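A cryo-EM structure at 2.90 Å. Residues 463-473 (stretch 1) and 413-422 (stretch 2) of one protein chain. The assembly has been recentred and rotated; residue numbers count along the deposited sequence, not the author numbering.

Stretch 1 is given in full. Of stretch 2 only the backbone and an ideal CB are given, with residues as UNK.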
# COMPACT_ATOMS: atom_id res chain seq x y z
N PRO B 463 -8.17 -50.57 -18.29
CA PRO B 463 -7.99 -51.02 -16.90
C PRO B 463 -6.98 -50.21 -16.12
O PRO B 463 -6.96 -50.32 -14.88
CB PRO B 463 -7.54 -52.48 -17.06
CG PRO B 463 -7.20 -52.65 -18.49
CD PRO B 463 -8.04 -51.69 -19.24
N LEU B 464 -6.15 -49.41 -16.78
CA LEU B 464 -5.21 -48.53 -16.09
C LEU B 464 -5.68 -47.08 -16.04
O LEU B 464 -5.24 -46.33 -15.16
CB LEU B 464 -3.84 -48.58 -16.76
CG LEU B 464 -3.18 -49.96 -16.89
CD1 LEU B 464 -1.91 -49.86 -17.71
CD2 LEU B 464 -2.88 -50.55 -15.53
N ILE B 465 -6.55 -46.67 -16.96
CA ILE B 465 -6.99 -45.28 -17.02
C ILE B 465 -8.27 -45.05 -16.22
O ILE B 465 -8.41 -44.04 -15.54
CB ILE B 465 -7.16 -44.85 -18.49
CG1 ILE B 465 -5.79 -44.61 -19.13
CG2 ILE B 465 -8.02 -43.60 -18.60
CD1 ILE B 465 -4.97 -43.55 -18.42
N ALA B 466 -9.23 -45.99 -16.29
CA ALA B 466 -10.52 -45.77 -15.64
C ALA B 466 -10.41 -45.67 -14.12
O ALA B 466 -11.05 -44.78 -13.54
CB ALA B 466 -11.51 -46.85 -16.08
N PRO B 467 -9.66 -46.53 -13.42
CA PRO B 467 -9.45 -46.29 -11.99
C PRO B 467 -8.80 -44.94 -11.70
O PRO B 467 -9.13 -44.32 -10.69
CB PRO B 467 -8.54 -47.45 -11.55
CG PRO B 467 -8.12 -48.14 -12.81
CD PRO B 467 -9.18 -47.87 -13.81
N LEU B 468 -7.91 -44.46 -12.58
CA LEU B 468 -7.31 -43.15 -12.38
C LEU B 468 -8.32 -42.02 -12.56
O LEU B 468 -8.09 -40.92 -12.05
CB LEU B 468 -6.14 -42.96 -13.34
CG LEU B 468 -4.89 -43.80 -13.05
CD1 LEU B 468 -3.76 -43.40 -13.98
CD2 LEU B 468 -4.47 -43.67 -11.61
N LEU B 469 -9.42 -42.27 -13.26
CA LEU B 469 -10.50 -41.29 -13.37
C LEU B 469 -11.44 -41.36 -12.19
O LEU B 469 -11.87 -40.32 -11.67
CB LEU B 469 -11.28 -41.51 -14.67
CG LEU B 469 -10.68 -40.94 -15.95
CD1 LEU B 469 -11.52 -41.35 -17.15
CD2 LEU B 469 -10.58 -39.43 -15.86
N ALA B 470 -11.79 -42.57 -11.75
CA ALA B 470 -12.62 -42.72 -10.56
C ALA B 470 -11.93 -42.17 -9.32
O ALA B 470 -12.60 -41.65 -8.43
CB ALA B 470 -12.99 -44.19 -10.36
N ALA B 471 -10.60 -42.28 -9.26
CA ALA B 471 -9.87 -41.74 -8.12
C ALA B 471 -9.90 -40.22 -8.12
O ALA B 471 -10.11 -39.59 -7.08
CB ALA B 471 -8.43 -42.25 -8.15
N GLY B 472 -9.68 -39.61 -9.29
CA GLY B 472 -9.68 -38.15 -9.36
C GLY B 472 -11.06 -37.56 -9.13
O GLY B 472 -11.19 -36.57 -8.41
N THR B 473 -12.08 -38.14 -9.74
CA THR B 473 -13.45 -37.62 -9.62
C THR B 473 -14.21 -38.39 -8.54
O THR B 473 -15.11 -39.18 -8.81
CB THR B 473 -14.16 -37.69 -10.97
OG1 THR B 473 -13.27 -37.25 -12.00
CG2 THR B 473 -15.39 -36.80 -10.96
N UNK B 413 4.90 -49.02 -9.72
CA UNK B 413 3.50 -49.40 -9.68
C UNK B 413 2.63 -48.17 -9.88
O UNK B 413 3.10 -47.04 -9.88
CB UNK B 413 3.16 -50.09 -8.36
N UNK B 414 1.33 -48.41 -10.05
CA UNK B 414 0.36 -47.35 -10.27
C UNK B 414 -0.57 -47.11 -9.08
O UNK B 414 -1.30 -46.11 -9.09
CB UNK B 414 -0.48 -47.68 -11.51
N UNK B 415 -0.57 -47.99 -8.08
CA UNK B 415 -1.50 -47.81 -6.97
C UNK B 415 -1.14 -46.61 -6.11
O UNK B 415 -2.04 -45.82 -5.77
CB UNK B 415 -1.54 -49.07 -6.11
N UNK B 416 0.12 -46.39 -5.70
CA UNK B 416 0.44 -45.12 -5.02
C UNK B 416 0.21 -43.91 -5.91
O UNK B 416 -0.22 -42.86 -5.40
CB UNK B 416 1.89 -45.13 -4.55
N UNK B 417 0.46 -44.02 -7.21
CA UNK B 417 0.16 -42.92 -8.12
C UNK B 417 -1.33 -42.70 -8.28
O UNK B 417 -1.74 -41.62 -8.73
CB UNK B 417 0.79 -43.18 -9.49
N UNK B 418 -2.15 -43.68 -7.93
CA UNK B 418 -3.60 -43.51 -7.91
C UNK B 418 -4.10 -42.92 -6.60
O UNK B 418 -5.06 -42.15 -6.60
CB UNK B 418 -4.29 -44.85 -8.16
N UNK B 419 -3.46 -43.27 -5.48
CA UNK B 419 -3.82 -42.66 -4.21
C UNK B 419 -3.35 -41.21 -4.12
O UNK B 419 -3.97 -40.40 -3.43
CB UNK B 419 -3.23 -43.47 -3.05
N UNK B 420 -2.26 -40.88 -4.82
CA UNK B 420 -1.78 -39.50 -4.82
C UNK B 420 -2.78 -38.56 -5.47
O UNK B 420 -2.89 -37.40 -5.05
CB UNK B 420 -0.43 -39.41 -5.54
N UNK B 421 -3.51 -39.03 -6.47
CA UNK B 421 -4.51 -38.17 -7.12
C UNK B 421 -5.65 -37.86 -6.16
O UNK B 421 -6.10 -36.71 -6.08
CB UNK B 421 -5.05 -38.83 -8.39
N UNK B 422 -6.12 -38.86 -5.41
CA UNK B 422 -7.16 -38.61 -4.42
C UNK B 422 -6.65 -37.70 -3.31
O UNK B 422 -7.39 -36.83 -2.84
CB UNK B 422 -7.66 -39.93 -3.83

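The two helices run in nearly the same direction, 26° apart, with axes approaching to 8.4 Å, and the CA–CA distances shorten along them, so demands on side-chain size should change along stretch 2.

Position 413 has extended backbone angles (-128/171) and nothing of stretch 1 within 5.5 Å of its ideal CB. Stretch 1 sets no preference; the residue is Arg413, whose NE and NH2 are hydrogen-bonded elsewhere in the structure.

At 414, CA-to-CB points toward stretch 1, but the ideal CB is still 5.5 Å from Leu464 CD2, the nearest atom. That gap, facing a methyl, suits a branched or long apolar side chain such as leucine, isoleucine or methionine. Leu414 fills it with an m, t rotamer, bringing its CD1 to 3.8 Å from Leu464 CD2.

Positions 415 and 416 have nothing of stretch 1 within 5.5 Å of their ideal CBs, so many residues would serve. At 416, phi of -62° is compatible with proline. They are Thr415 and Pro416. Position 417 points sideways, its ideal CB beyond 5.5 Å of stretch 1, which would accept small or larger side chains alike; Ala417 makes only a marginal approach, its O lying 4.5 Å from Leu468 CD2.

Position 418 is much tighter. The CA of 418 lies 5.8 Å from Leu468 CA, and its ideal CB is already 3.7 Å from Leu468 CD2 and 4.9 Å from Ala471 CB. A small residue, alanine, glycine or perhaps serine, fits most simply. In Ala418 the CB packs on Leu468 CD2 at 3.7 Å, while the Ala418 O lies 3.7 Å from Ala471 CB.

At 419 and 420 stretch 1 does not choose among side chains; they are Leu419 and Ala420.

At 421, CA-to-CB points toward stretch 1 again. The ideal CB stands 4.8 Å from both Gly472 CA and Ala471 CB, leaving room for a medium apolar group, such as valine, isoleucine or leucine, over the bare glycine. Ile421 sets CG2 3.6 Å from Gly472 CA, and its CD1 reaches 4.3 Å from Leu468 CD2.

Position 422 points sideways, yet its ideal CB is 4.1 Å from Ala471 O, and the CA of 422 is 5.6 Å from Ala471 CA. Alanine, serine, threonine or valine would suit; the nearby carbonyl might suggest a hydroxyl donor. Thr422, with chi1 p, instead places CG2 3.4 Å from Ala471 O and 3.5 Å from Ala471 CB, and OG1 donates to Leu419 O at 2.8 Å within its own helix. No hydrogen bond joins the stretches; the contact rests on packing.

Stretch 2 (413-422) RLTPAALAIT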
# COMPACT_ATOMS: atom_id res chain seq x y z
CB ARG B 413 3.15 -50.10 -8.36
CG ARG B 413 3.76 -51.48 -8.21
CD ARG B 413 3.29 -52.14 -6.92
NE ARG B 413 3.70 -53.54 -6.86
CZ ARG B 413 3.41 -54.36 -5.86
NH1 ARG B 413 2.69 -53.92 -4.83
NH2 ARG B 413 3.82 -55.62 -5.88
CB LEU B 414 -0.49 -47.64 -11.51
CG LEU B 414 0.10 -47.22 -12.86
CD1 LEU B 414 -0.65 -47.88 -13.99
CD2 LEU B 414 0.07 -45.71 -13.00
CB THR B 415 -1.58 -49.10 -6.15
OG1 THR B 415 -2.00 -50.18 -6.99
CG2 THR B 415 -2.59 -48.95 -5.02
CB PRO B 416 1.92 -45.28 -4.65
CG PRO B 416 2.42 -46.43 -5.42
CD PRO B 416 1.26 -47.33 -5.64
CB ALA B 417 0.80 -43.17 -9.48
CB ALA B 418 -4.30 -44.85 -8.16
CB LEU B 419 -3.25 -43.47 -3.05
CG LEU B 419 -3.79 -44.89 -2.88
CD1 LEU B 419 -3.03 -45.63 -1.79
CD2 LEU B 419 -5.28 -44.85 -2.56
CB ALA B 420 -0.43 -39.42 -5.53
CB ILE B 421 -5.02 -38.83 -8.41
CG1 ILE B 421 -3.86 -39.07 -9.38
CG2 ILE B 421 -6.07 -37.96 -9.07
CD1 ILE B 421 -4.29 -39.50 -10.76
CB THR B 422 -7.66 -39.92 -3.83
OG1 THR B 422 -6.69 -40.43 -2.90
CG2 THR B 422 -7.88 -40.95 -4.91
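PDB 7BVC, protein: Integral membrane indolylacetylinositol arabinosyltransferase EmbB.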